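Local coordinates for protein cadherin-related family member 2 (Mus musculus, PDB 5CYX) that probably links neighbouring microvilli through calcium-dependent heterophilic adhesion to CDHR5 by its extracellular cadherin repeats, thereby controlling microvillar packing at the apical surface of epithelial cells, at residues A[17-22]-A[193-198]; A[67-72]-A[99-104]; A[129-134]-A[187-192]. All coordinates share one frame; numbering follows the deposited sequence.

Interaction 1: A[17-22]-A[193-198]; sequences PEDLPV and ILDNKP. With CA (calcium ion), chain C; CA (calcium ion), chain B.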
ATOM      1  N   PRO A  17     -30.445  11.202 -22.529  1.00 46.90           N
ATOM      2  CA  PRO A  17     -29.000  11.066 -22.382  1.00 46.70           C
ATOM      3  C   PRO A  17     -28.203  12.220 -23.097  1.00 47.39           C
ATOM      4  O   PRO A  17     -28.579  12.648 -24.203  1.00 46.68           O
ATOM      5  CB  PRO A  17     -28.708   9.733 -23.061  1.00 47.15           C
ATOM      6  CG  PRO A  17     -29.832   9.487 -24.031  1.00 47.19           C
ATOM      7  CD  PRO A  17     -30.957  10.433 -23.689  1.00 47.55           C
ATOM      8  N   GLU A  18     -27.123  12.664 -22.448  1.00 46.86           N
ATOM      9  CA  GLU A  18     -26.300  13.758 -22.918  1.00 46.99           C
ATOM     10  C   GLU A  18     -25.603  13.455 -24.260  1.00 47.90           C
ATOM     11  O   GLU A  18     -25.235  14.338 -24.932  1.00 48.39           O
ATOM     12  CB  GLU A  18     -25.293  14.181 -21.843  1.00 46.50           C
ATOM     13  CG  GLU A  18     -24.085  13.268 -21.596  1.00 45.47           C
ATOM     14  CD  GLU A  18     -22.953  13.953 -20.863  1.00 45.37           C
ATOM     15  OE1 GLU A  18     -22.700  15.189 -21.091  1.00 45.19           O
ATOM     16  OE2 GLU A  18     -22.244  13.281 -20.066  1.00 43.90           O
ATOM     17  N   ASP A  19     -25.480  12.187 -24.650  1.00 49.29           N
ATOM     18  CA  ASP A  19     -24.920  11.826 -25.982  1.00 49.77           C
ATOM     19  C   ASP A  19     -25.981  11.755 -27.079  1.00 50.08           C
ATOM     20  O   ASP A  19     -25.677  11.274 -28.173  1.00 51.98           O
ATOM     21  CB  ASP A  19     -24.155  10.500 -25.905  1.00 49.43           C
ATOM     22  CG  ASP A  19     -25.008   9.390 -25.345  1.00 49.63           C
ATOM     23  OD1 ASP A  19     -26.206   9.644 -25.174  1.00 49.29           O
ATOM     24  OD2 ASP A  19     -24.529   8.272 -25.109  1.00 51.01           O
ATOM     25  N   LEU A  20     -27.203  12.240 -26.817  1.00 49.92           N
ATOM     26  CA  LEU A  20     -28.226  12.370 -27.849  1.00 50.73           C
ATOM     27  C   LEU A  20     -27.708  13.325 -28.905  1.00 51.30           C
ATOM     28  O   LEU A  20     -27.362  14.451 -28.588  1.00 52.34           O
ATOM     29  CB  LEU A  20     -29.556  12.882 -27.334  1.00 51.20           C
ATOM     30  CG  LEU A  20     -30.754  12.877 -28.293  1.00 51.58           C
ATOM     31  CD1 LEU A  20     -31.202  11.449 -28.670  1.00 51.38           C
ATOM     32  CD2 LEU A  20     -31.926  13.597 -27.648  1.00 52.25           C
ATOM     33  N   PRO A  21     -27.591  12.855 -30.145  1.00 52.01           N
ATOM     34  CA  PRO A  21     -27.044  13.711 -31.213  1.00 52.52           C
ATOM     35  C   PRO A  21     -27.989  14.818 -31.650  1.00 52.30           C
ATOM     36  O   PRO A  21     -29.216  14.634 -31.711  1.00 51.55           O
ATOM     37  CB  PRO A  21     -26.855  12.748 -32.398  1.00 53.02           C
ATOM     38  CG  PRO A  21     -27.089  11.399 -31.873  1.00 52.74           C
ATOM     39  CD  PRO A  21     -27.898  11.502 -30.621  1.00 52.57           C
ATOM     40  N   VAL A  22     -27.423  15.948 -32.006  1.00 52.28           N
ATOM     41  CA  VAL A  22     -28.224  17.011 -32.537  1.00 53.80           C
ATOM     42  C   VAL A  22     -28.917  16.517 -33.794  1.00 54.29           C
ATOM     43  O   VAL A  22     -28.296  15.893 -34.629  1.00 56.36           O
ATOM     44  CB  VAL A  22     -27.378  18.243 -32.884  1.00 53.74           C
ATOM     45  CG1 VAL A  22     -28.259  19.282 -33.528  1.00 54.93           C
ATOM     46  CG2 VAL A  22     -26.752  18.820 -31.614  1.00 54.81           C
ATOM     47  N   ILE A 193     -21.303   4.279 -19.683  1.00 51.97           N
ATOM     48  CA  ILE A 193     -22.054   4.043 -20.892  1.00 51.68           C
ATOM     49  C   ILE A 193     -21.779   5.217 -21.823  1.00 51.53           C
ATOM     50  O   ILE A 193     -21.731   6.385 -21.364  1.00 48.48           O
ATOM     51  CB  ILE A 193     -23.571   4.035 -20.605  1.00 52.68           C
ATOM     52  CG1 ILE A 193     -23.941   2.986 -19.528  1.00 53.98           C
ATOM     53  CG2 ILE A 193     -24.380   3.830 -21.883  1.00 52.85           C
ATOM     54  CD1 ILE A 193     -23.571   1.574 -19.914  1.00 55.58           C
ATOM     55  N   LEU A 194     -21.647   4.906 -23.116  1.00 51.15           N
ATOM     56  CA  LEU A 194     -21.634   5.915 -24.155  1.00 52.29           C
ATOM     57  C   LEU A 194     -22.223   5.291 -25.417  1.00 54.23           C
ATOM     58  O   LEU A 194     -21.867   4.153 -25.773  1.00 55.13           O
ATOM     59  CB  LEU A 194     -20.215   6.380 -24.413  1.00 51.79           C
ATOM     60  CG  LEU A 194     -20.085   7.570 -25.370  1.00 52.11           C
ATOM     61  CD1 LEU A 194     -20.619   8.873 -24.758  1.00 51.20           C
ATOM     62  CD2 LEU A 194     -18.621   7.721 -25.741  1.00 52.27           C
ATOM     63  N   ASP A 195     -23.159   6.001 -26.044  1.00 55.50           N
ATOM     64  CA  ASP A 195     -24.004   5.435 -27.090  1.00 57.59           C
ATOM     65  C   ASP A 195     -24.552   4.071 -26.703  1.00 57.21           C
ATOM     66  O   ASP A 195     -24.405   3.129 -27.423  1.00 56.70           O
ATOM     67  CB  ASP A 195     -23.202   5.387 -28.406  1.00 60.20           C
ATOM     68  CG  ASP A 195     -22.549   6.710 -28.688  1.00 62.10           C
ATOM     69  OD1 ASP A 195     -23.219   7.739 -28.472  1.00 64.88           O
ATOM     70  OD2 ASP A 195     -21.364   6.761 -29.051  1.00 66.09           O
ATOM     71  N   ASN A 196     -25.149   3.989 -25.508  1.00 56.36           N
ATOM     72  CA  ASN A 196     -25.885   2.823 -25.073  1.00 57.17           C
ATOM     73  C   ASN A 196     -25.084   1.526 -24.895  1.00 57.39           C
ATOM     74  O   ASN A 196     -25.663   0.464 -24.785  1.00 57.68           O
ATOM     75  CB  ASN A 196     -27.111   2.596 -25.980  1.00 58.72           C
ATOM     76  CG  ASN A 196     -28.008   3.825 -26.050  1.00 58.22           C
ATOM     77  OD1 ASN A 196     -28.421   4.363 -25.015  1.00 58.11           O
ATOM     78  ND2 ASN A 196     -28.339   4.249 -27.254  1.00 58.66           N
ATOM     79  N   LYS A 197     -23.768   1.627 -24.805  1.00 57.52           N
ATOM     80  CA  LYS A 197     -22.954   0.478 -24.493  1.00 58.55           C
ATOM     81  C   LYS A 197     -21.819   0.831 -23.563  1.00 56.68           C
ATOM     82  O   LYS A 197     -21.500   2.031 -23.429  1.00 55.50           O
ATOM     83  CB  LYS A 197     -22.432  -0.191 -25.765  1.00 60.55           C
ATOM     84  CG  LYS A 197     -21.726   0.670 -26.743  1.00 61.86           C
ATOM     85  CD  LYS A 197     -21.543  -0.169 -28.027  1.00 64.71           C
ATOM     86  CE  LYS A 197     -20.446   0.366 -28.900  1.00 66.43           C
ATOM     87  NZ  LYS A 197     -20.776   1.737 -29.400  1.00 66.71           N
ATOM     88  N   PRO A 198     -21.226  -0.195 -22.904  1.00 55.24           N
ATOM     89  CA  PRO A 198     -20.120   0.064 -22.019  1.00 53.81           C
ATOM     90  C   PRO A 198     -19.007   0.841 -22.689  1.00 52.32           C
ATOM     91  O   PRO A 198     -18.779   0.671 -23.847  1.00 50.94           O
ATOM     92  CB  PRO A 198     -19.633  -1.321 -21.623  1.00 54.79           C
ATOM     93  CG  PRO A 198     -20.854  -2.145 -21.663  1.00 56.77           C
ATOM     94  CD  PRO A 198     -21.641  -1.609 -22.835  1.00 57.26           C
TER
HETATM   95 CA    CA C1002     -20.367  13.111 -18.926  1.00 42.79          CA
HETATM   96 CA    CA B1001     -20.553  16.116 -21.580  1.00 77.23          CA
HETATM   97  O   HOH W   1     -25.924   6.318 -24.273  1.00 52.51           O
HETATM   98  O   HOH W   2     -18.238  16.852 -21.979  1.00 57.28           O

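Interaction 2: A[67-72]-A[99-104]; sequences DFETVP and NDNIPV. With CA (calcium ion), chain B; CA (calcium ion), chain C; CA (calcium ion), chain D.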
ATOM      1  N   ASP A  67     -25.243  18.572 -22.502  1.00 48.92           N
ATOM      2  CA  ASP A  67     -23.965  18.417 -21.829  1.00 49.46           C
ATOM      3  C   ASP A  67     -24.192  18.427 -20.335  1.00 49.00           C
ATOM      4  O   ASP A  67     -24.415  19.474 -19.729  1.00 48.66           O
ATOM      5  CB  ASP A  67     -22.975  19.565 -22.244  1.00 51.95           C
ATOM      6  CG  ASP A  67     -21.589  19.385 -21.611  1.00 53.12           C
ATOM      7  OD1 ASP A  67     -21.233  18.278 -21.139  1.00 53.68           O
ATOM      8  OD2 ASP A  67     -20.855  20.348 -21.522  1.00 56.83           O
ATOM      9  N   PHE A  68     -24.161  17.239 -19.752  1.00 49.73           N
ATOM     10  CA  PHE A  68     -24.385  17.065 -18.353  1.00 49.33           C
ATOM     11  C   PHE A  68     -23.410  17.877 -17.524  1.00 49.80           C
ATOM     12  O   PHE A  68     -23.792  18.438 -16.504  1.00 49.62           O
ATOM     13  CB  PHE A  68     -24.216  15.600 -17.973  1.00 49.22           C
ATOM     14  CG  PHE A  68     -24.407  15.353 -16.515  1.00 49.10           C
ATOM     15  CD1 PHE A  68     -25.689  15.280 -15.988  1.00 49.49           C
ATOM     16  CD2 PHE A  68     -23.319  15.190 -15.659  1.00 48.80           C
ATOM     17  CE1 PHE A  68     -25.876  15.022 -14.636  1.00 48.77           C
ATOM     18  CE2 PHE A  68     -23.502  14.943 -14.312  1.00 48.19           C
ATOM     19  CZ  PHE A  68     -24.780  14.886 -13.808  1.00 48.76           C
ATOM     20  N   GLU A  69     -22.160  17.944 -17.973  1.00 50.24           N
ATOM     21  CA  GLU A  69     -21.123  18.635 -17.210  1.00 52.10           C
ATOM     22  C   GLU A  69     -21.397  20.141 -16.997  1.00 53.40           C
ATOM     23  O   GLU A  69     -20.945  20.693 -15.980  1.00 54.53           O
ATOM     24  CB  GLU A  69     -19.748  18.440 -17.856  1.00 52.13           C
ATOM     25  CG  GLU A  69     -19.101  17.111 -17.525  1.00 51.25           C
ATOM     26  CD  GLU A  69     -19.881  15.877 -18.032  1.00 50.44           C
ATOM     27  OE1 GLU A  69     -20.230  15.753 -19.204  1.00 50.84           O
ATOM     28  OE2 GLU A  69     -20.166  14.995 -17.264  1.00 48.50           O
ATOM     29  N   THR A  70     -22.149  20.780 -17.898  1.00 54.10           N
ATOM     30  CA  THR A  70     -22.526  22.216 -17.736  1.00 56.16           C
ATOM     31  C   THR A  70     -24.000  22.462 -17.405  1.00 55.85           C
ATOM     32  O   THR A  70     -24.288  23.305 -16.569  1.00 56.83           O
ATOM     33  CB  THR A  70     -22.212  23.044 -18.983  1.00 57.09           C
ATOM     34  OG1 THR A  70     -22.070  22.160 -20.080  1.00 59.22           O
ATOM     35  CG2 THR A  70     -20.917  23.800 -18.838  1.00 59.34           C
ATOM     36  N   VAL A  71     -24.926  21.769 -18.068  1.00 53.83           N
ATOM     37  CA  VAL A  71     -26.351  21.978 -17.836  1.00 52.54           C
ATOM     38  C   VAL A  71     -27.026  20.620 -17.556  1.00 52.02           C
ATOM     39  O   VAL A  71     -27.552  19.956 -18.448  1.00 51.20           O
ATOM     40  CB  VAL A  71     -27.037  22.740 -18.975  1.00 53.21           C
ATOM     41  CG1 VAL A  71     -28.480  23.039 -18.580  1.00 53.38           C
ATOM     42  CG2 VAL A  71     -26.319  24.083 -19.268  1.00 53.92           C
ATOM     43  N   PRO A  72     -26.990  20.200 -16.298  1.00 51.26           N
ATOM     44  CA  PRO A  72     -27.542  18.914 -15.894  1.00 50.74           C
ATOM     45  C   PRO A  72     -29.084  18.763 -15.994  1.00 50.16           C
ATOM     46  O   PRO A  72     -29.587  17.624 -16.170  1.00 47.94           O
ATOM     47  CB  PRO A  72     -27.053  18.756 -14.449  1.00 51.08           C
ATOM     48  CG  PRO A  72     -26.746  20.123 -13.981  1.00 51.03           C
ATOM     49  CD  PRO A  72     -26.322  20.903 -15.189  1.00 51.57           C
ATOM     50  N   ASN A  99     -20.383   8.587 -20.217  1.00 42.78           N
ATOM     51  CA  ASN A  99     -18.940   8.610 -20.132  1.00 43.35           C
ATOM     52  C   ASN A  99     -18.285   9.205 -21.398  1.00 44.75           C
ATOM     53  O   ASN A  99     -17.724   8.453 -22.238  1.00 45.14           O
ATOM     54  CB  ASN A  99     -18.385   7.243 -19.831  1.00 43.05           C
ATOM     55  CG  ASN A  99     -16.973   7.278 -19.390  1.00 42.89           C
ATOM     56  OD1 ASN A  99     -16.410   8.343 -19.138  1.00 43.97           O
ATOM     57  ND2 ASN A  99     -16.371   6.129 -19.323  1.00 42.24           N
ATOM     58  N   ASP A 100     -18.358  10.537 -21.509  1.00 45.06           N
ATOM     59  CA  ASP A 100     -17.741  11.277 -22.621  1.00 46.51           C
ATOM     60  C   ASP A 100     -16.532  12.067 -22.149  1.00 47.18           C
ATOM     61  O   ASP A 100     -16.011  12.827 -22.927  1.00 46.20           O
ATOM     62  CB  ASP A 100     -18.756  12.260 -23.260  1.00 46.66           C
ATOM     63  CG  ASP A 100     -19.359  13.268 -22.206  1.00 48.13           C
ATOM     64  OD1 ASP A 100     -19.218  13.069 -20.985  1.00 46.30           O
ATOM     65  OD2 ASP A 100     -19.923  14.290 -22.590  1.00 49.22           O
ATOM     66  N   ASN A 101     -16.101  11.973 -20.876  1.00 49.52           N
ATOM     67  CA  ASN A 101     -14.819  12.650 -20.547  1.00 49.97           C
ATOM     68  C   ASN A 101     -13.719  11.659 -20.205  1.00 49.04           C
ATOM     69  O   ASN A 101     -14.028  10.544 -19.764  1.00 45.26           O
ATOM     70  CB  ASN A 101     -14.977  13.688 -19.455  1.00 50.13           C
ATOM     71  CG  ASN A 101     -15.690  14.921 -19.935  1.00 51.07           C
ATOM     72  OD1 ASN A 101     -15.095  15.772 -20.618  1.00 53.06           O
ATOM     73  ND2 ASN A 101     -16.948  15.036 -19.604  1.00 50.71           N
ATOM     74  N   ILE A 102     -12.462  12.064 -20.494  1.00 49.10           N
ATOM     75  CA  ILE A 102     -11.271  11.291 -20.109  1.00 49.87           C
ATOM     76  C   ILE A 102     -10.549  11.818 -18.840  1.00 49.96           C
ATOM     77  O   ILE A 102     -10.652  13.017 -18.492  1.00 51.71           O
ATOM     78  CB  ILE A 102     -10.218  11.158 -21.215  1.00 51.53           C
ATOM     79  CG1 ILE A 102      -9.609  12.537 -21.603  1.00 52.01           C
ATOM     80  CG2 ILE A 102     -10.809  10.547 -22.489  1.00 53.00           C
ATOM     81  CD1 ILE A 102      -8.467  12.404 -22.595  1.00 52.76           C
ATOM     82  N   PRO A 103      -9.786  10.935 -18.176  1.00 48.95           N
ATOM     83  CA  PRO A 103      -8.917  11.350 -17.108  1.00 48.90           C
ATOM     84  C   PRO A 103      -7.805  12.220 -17.652  1.00 50.61           C
ATOM     85  O   PRO A 103      -7.163  11.836 -18.621  1.00 49.48           O
ATOM     86  CB  PRO A 103      -8.339  10.025 -16.603  1.00 47.96           C
ATOM     87  CG  PRO A 103      -9.391   9.021 -16.892  1.00 48.01           C
ATOM     88  CD  PRO A 103      -9.874   9.466 -18.250  1.00 48.09           C
ATOM     89  N   VAL A 104      -7.583  13.360 -17.018  1.00 51.42           N
ATOM     90  CA  VAL A 104      -6.577  14.323 -17.466  1.00 53.36           C
ATOM     91  C   VAL A 104      -5.623  14.646 -16.295  1.00 53.84           C
ATOM     92  O   VAL A 104      -6.055  14.773 -15.127  1.00 52.25           O
ATOM     93  CB  VAL A 104      -7.213  15.645 -18.034  1.00 54.53           C
ATOM     94  CG1 VAL A 104      -7.799  15.413 -19.418  1.00 54.38           C
ATOM     95  CG2 VAL A 104      -8.300  16.201 -17.102  1.00 54.32           C
TER
HETATM   96 CA    CA B1001     -20.553  16.116 -21.580  1.00 77.23          CA
HETATM   97 CA    CA C1002     -20.367  13.111 -18.926  1.00 42.79          CA
HETATM   98 CA    CA D1003     -14.889   9.526 -17.854  1.00 41.43          CA
HETATM   99  O   HOH W   2     -18.238  16.852 -21.979  1.00 57.28           O

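Interaction 3: A[129-134]-A[187-192]; sequences AEDKDT and ACDSGG. With CA (calcium ion), chain D; CA (calcium ion), chain C.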
ATOM      1  N   ALA A 129      -4.898  12.364 -11.676  1.00 52.94           N
ATOM      2  CA  ALA A 129      -5.702  12.637 -12.864  1.00 53.23           C
ATOM      3  C   ALA A 129      -7.118  12.869 -12.426  1.00 52.21           C
ATOM      4  O   ALA A 129      -7.554  12.311 -11.441  1.00 51.02           O
ATOM      5  CB  ALA A 129      -5.601  11.535 -13.897  1.00 52.80           C
ATOM      6  N   GLU A 130      -7.815  13.731 -13.151  1.00 52.13           N
ATOM      7  CA  GLU A 130      -9.215  14.022 -12.840  1.00 52.56           C
ATOM      8  C   GLU A 130     -10.023  13.759 -14.081  1.00 50.59           C
ATOM      9  O   GLU A 130      -9.554  13.972 -15.187  1.00 49.41           O
ATOM     10  CB  GLU A 130      -9.357  15.494 -12.397  1.00 54.93           C
ATOM     11  CG  GLU A 130      -8.696  15.713 -11.054  1.00 56.55           C
ATOM     12  CD  GLU A 130      -8.553  17.170 -10.698  1.00 60.19           C
ATOM     13  OE1 GLU A 130      -8.076  17.977 -11.568  1.00 62.40           O
ATOM     14  OE2 GLU A 130      -8.898  17.487  -9.547  1.00 60.97           O
ATOM     15  N   ASP A 131     -11.239  13.311 -13.865  1.00 49.54           N
ATOM     16  CA  ASP A 131     -12.161  12.966 -14.932  1.00 49.39           C
ATOM     17  C   ASP A 131     -13.467  13.628 -14.565  1.00 49.52           C
ATOM     18  O   ASP A 131     -14.021  13.348 -13.510  1.00 49.57           O
ATOM     19  CB  ASP A 131     -12.333  11.447 -15.013  1.00 48.10           C
ATOM     20  CG  ASP A 131     -13.221  10.995 -16.164  1.00 47.91           C
ATOM     21  OD1 ASP A 131     -14.324  11.519 -16.384  1.00 47.14           O
ATOM     22  OD2 ASP A 131     -12.853  10.015 -16.851  1.00 47.60           O
ATOM     23  N   LYS A 132     -13.960  14.476 -15.458  1.00 50.20           N
ATOM     24  CA  LYS A 132     -15.147  15.300 -15.161  1.00 50.77           C
ATOM     25  C   LYS A 132     -16.478  14.573 -15.077  1.00 47.60           C
ATOM     26  O   LYS A 132     -17.440  15.156 -14.610  1.00 46.89           O
ATOM     27  CB  LYS A 132     -15.254  16.424 -16.169  1.00 54.26           C
ATOM     28  CG  LYS A 132     -14.078  17.375 -16.043  1.00 57.68           C
ATOM     29  CD  LYS A 132     -14.550  18.813 -15.967  1.00 62.43           C
ATOM     30  CE  LYS A 132     -14.965  19.346 -17.342  1.00 66.30           C
ATOM     31  NZ  LYS A 132     -16.056  20.377 -17.242  1.00 69.21           N
ATOM     32  N   ASP A 133     -16.555  13.307 -15.511  1.00 44.57           N
ATOM     33  CA  ASP A 133     -17.812  12.607 -15.431  1.00 43.24           C
ATOM     34  C   ASP A 133     -18.080  12.288 -13.942  1.00 43.17           C
ATOM     35  O   ASP A 133     -17.211  12.465 -13.091  1.00 42.84           O
ATOM     36  CB  ASP A 133     -17.838  11.344 -16.312  1.00 42.24           C
ATOM     37  CG  ASP A 133     -17.529  11.677 -17.786  1.00 42.47           C
ATOM     38  OD1 ASP A 133     -18.129  12.649 -18.324  1.00 42.19           O
ATOM     39  OD2 ASP A 133     -16.615  11.035 -18.299  1.00 41.56           O
ATOM     40  N   THR A 134     -19.295  11.815 -13.674  1.00 43.51           N
ATOM     41  CA  THR A 134     -19.768  11.502 -12.325  1.00 44.07           C
ATOM     42  C   THR A 134     -20.034   9.993 -12.214  1.00 44.24           C
ATOM     43  O   THR A 134     -20.391   9.358 -13.201  1.00 44.57           O
ATOM     44  CB  THR A 134     -21.078  12.267 -12.087  1.00 44.95           C
ATOM     45  OG1 THR A 134     -20.831  13.696 -12.135  1.00 45.21           O
ATOM     46  CG2 THR A 134     -21.713  11.908 -10.685  1.00 45.79           C
ATOM     47  N   ALA A 187      -4.074   6.629 -16.818  1.00 49.43           N
ATOM     48  CA  ALA A 187      -5.196   6.679 -15.917  1.00 50.40           C
ATOM     49  C   ALA A 187      -6.418   6.371 -16.751  1.00 50.24           C
ATOM     50  O   ALA A 187      -6.555   6.941 -17.820  1.00 50.66           O
ATOM     51  CB  ALA A 187      -5.302   8.069 -15.250  1.00 49.96           C
ATOM     52  N   CYS A 188      -7.260   5.446 -16.285  1.00 49.91           N
ATOM     53  CA  CYS A 188      -8.556   5.197 -16.901  1.00 51.14           C
ATOM     54  C   CYS A 188      -9.662   5.456 -15.894  1.00 49.67           C
ATOM     55  O   CYS A 188      -9.426   5.481 -14.684  1.00 50.40           O
ATOM     56  CB  CYS A 188      -8.667   3.762 -17.430  1.00 54.54           C
ATOM     57  SG  CYS A 188      -7.292   3.311 -18.523  1.00 59.73           S
ATOM     58  N   ASP A 189     -10.872   5.655 -16.386  1.00 47.75           N
ATOM     59  CA  ASP A 189     -11.986   5.691 -15.496  1.00 47.26           C
ATOM     60  C   ASP A 189     -12.406   4.216 -15.261  1.00 46.55           C
ATOM     61  O   ASP A 189     -11.823   3.262 -15.844  1.00 46.55           O
ATOM     62  CB  ASP A 189     -13.111   6.624 -15.989  1.00 47.57           C
ATOM     63  CG  ASP A 189     -13.617   6.285 -17.366  1.00 48.42           C
ATOM     64  OD1 ASP A 189     -13.656   5.091 -17.699  1.00 48.33           O
ATOM     65  OD2 ASP A 189     -13.948   7.227 -18.144  1.00 49.32           O
ATOM     66  N   SER A 190     -13.442   4.052 -14.482  1.00 45.77           N
ATOM     67  CA  SER A 190     -13.912   2.741 -14.044  1.00 45.65           C
ATOM     68  C   SER A 190     -15.142   2.327 -14.895  1.00 46.70           C
ATOM     69  O   SER A 190     -15.888   1.458 -14.542  1.00 46.60           O
ATOM     70  CB  SER A 190     -14.244   2.793 -12.541  1.00 45.62           C
ATOM     71  OG  SER A 190     -13.152   3.276 -11.758  1.00 44.13           O
ATOM     72  N   GLY A 191     -15.327   2.956 -16.061  1.00 47.78           N
ATOM     73  CA  GLY A 191     -16.381   2.593 -16.979  1.00 48.61           C
ATOM     74  C   GLY A 191     -17.706   3.257 -16.686  1.00 49.56           C
ATOM     75  O   GLY A 191     -17.950   3.842 -15.595  1.00 49.52           O
ATOM     76  N   GLY A 192     -18.560   3.123 -17.678  1.00 50.67           N
ATOM     77  CA  GLY A 192     -19.858   3.785 -17.793  1.00 51.50           C
ATOM     78  C   GLY A 192     -20.420   3.426 -19.183  1.00 52.24           C
ATOM     79  O   GLY A 192     -20.103   2.367 -19.742  1.00 52.79           O
TER
HETATM   80 CA    CA D1003     -14.889   9.526 -17.854  1.00 41.43          CA
HETATM   81 CA    CA C1002     -20.367  13.111 -18.926  1.00 42.79          CA

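Interaction 1: A[17-22]-A[193-198]
Asp19 of the first cadherin repeat reaches across to the tip of a type I' beta hairpin in the second, the turn from Leu194 to Lys197. The backbone N of Asp195 donates to Asp19 OD2 over 2.8 Å, a somewhat bent bond (145° at the hydrogen) that arrives on the anti side of the carboxylate, 26° out of its plane. A water sits on the same oxygen: it donates a hydrogen bond to Asp19 OD2 at 2.5 Å and accepts one from the backbone N of Asn196 at 2.7 Å, with a weak further link to Asn196 OD1. Beside these bonds, Leu194 CD1 packs alongside Asp19 CB at 4.1 Å. The carboxylate of Asp195 lies nearly parallel to that of Asp19, its OD1 3.6 Å from Asp19 OD2, a like-charged pair that the backbone N-H and the water probably offset. Asp19 gets there with CG lodged between its own N and carbonyl carbon (chi1 55°). Putting an alanine at this site would probably leave the Asp195 N-H and the water without their acceptor, freeing the hairpin tip to shift against the first repeat. Further out, a type I turn from Pro17 to Leu20 sets Asp19 facing the hairpin, closed by Leu20 N to Pro17 O at 3.0 Å, and the Asp19 side chain also touches Arg98. The same turn directs Glu18 to the interdomain calcium ions: Glu18 OE1 binds the calcium of chain B at 2.4 Å and Glu18 OE2 the calcium of chain C at 2.2 Å.

Interaction 2: A[67-72]-A[99-104]
Glu69 and Asp100 meet through two shared calcium ions. Glu69 OE1 bridges, 2.4 Å from the calcium of chain B and 2.7 Å from that of chain C, while Glu69 OE2 holds the latter too, making this carboxylate bidentate there. Asp100 divides its oxygens: OD2 takes the chain B ion at 2.2 Å and OD1 the chain C ion at 2.4 Å. Asp67 OD1 adds a bond of 2.3 Å to the chain B ion. Glu18 completes the chain B site and, with Asp97, Arg98 and Asp133, the chain C site; Asn99 OD1 and Asn101 O hold the chain D ion. Asp67 and Glu69 belong to the DXE motif of cadherins, and residues 99-101 close the DXNDN linker motif that begins at Asp97. Glu69 folds back at its second torsion (chi2 63°), which swings its carboxylate onto the ions.

Amide contacts are looser. Asn101 ND2 approaches Glu69 from the opposite direction, 3.4 Å from Glu69 CD, with the amide plane 80° from the carboxylate, and donates to the water on the chain B ion.

Backbone bonds shape the loop: Asp67 O accepts from both Thr70 N and Val71 N. The Asp67 side chain takes a weak bond from Glu69 N. Glu69 OE1 and Asp100 OD1 stand 3.4 Å apart, a spacing the calcium charge probably makes tolerable; without the ions these acids would probably repel one another.

Interaction 3: A[129-134]-A[187-192]
The carboxylates of Asp131 and Asp189 cross with their planes 47° apart, and the calcium of chain D joins them. Asp131 grips the ion with both oxygens, OD1 at 2.5 Å and OD2 at 2.3 Å, whereas Asp189 gives it OD2 alone, at 2.5 Å. The two meet at Asp131 OD2 and Asp189 OD2, 3.3 Å apart, a closeness between acids that the shared ion probably offsets. Each carboxylate also receives a backbone N-H. Asp133 N comes to the anti lone pair of Asp131 OD1 over 3.0 Å, almost straight, forming an Asx turn. Gly191 N approaches Asp189 OD1 from above the carboxylate plane, 45° out of it, at 3.2 Å, and makes a second Asx turn; the strongest polar partner of the Asp189 side chain is Gln201, outside both segments. Gly191 has backbone angles at which a beta carbon would strike the carbonyl O of Ser190.

Asp131 points CG anti to its own N (chi1 -176°), which carries the carboxylate over to the ion. Two residues on, Asp133 is a bridge: OD2 binds the chain D ion and OD1 the chain C ion at 2.4 Å, so the DXD motif of this repeat serves two metals. Asn99, Asn101 and Ala137 complete the chain D site.

Behind the acids the contact turns apolar, with Ala129 CB against Ala187 CB at 3.7 Å. Phe105 and Val140 pack on both alanines. The contact thus lies at the end of the second repeat that faces the first, at the calcium-bound junction, where strand 180-189 runs beside strand 140-148, Cys188 is tied to Cys202 by a disulfide, and Glu130 pairs by its backbone with Val104.

In the fold
The model covers the first three extracellular cadherin repeats of a longer protein, and all three interactions surround the calcium-bound junction between repeats one and two, with centres 12 Å (1 and 2), 10 Å (2 and 3) and 16 Å (1 and 3) apart. Interactions 1 and 2 share the ions of chains B and C; the chain C ion also reaches interaction 3, which shares the chain D ion with interaction 2. Probable hydrogen bonds knit the segments: Ile193 O to Asn99 N and Asn101 N to Asp133 OD2, each 2.8 Å. Along the sequence, interactions 2 and 3 follow one another inside the long loop that interaction 1 closes, and 99-104 touches residues of both other interactions.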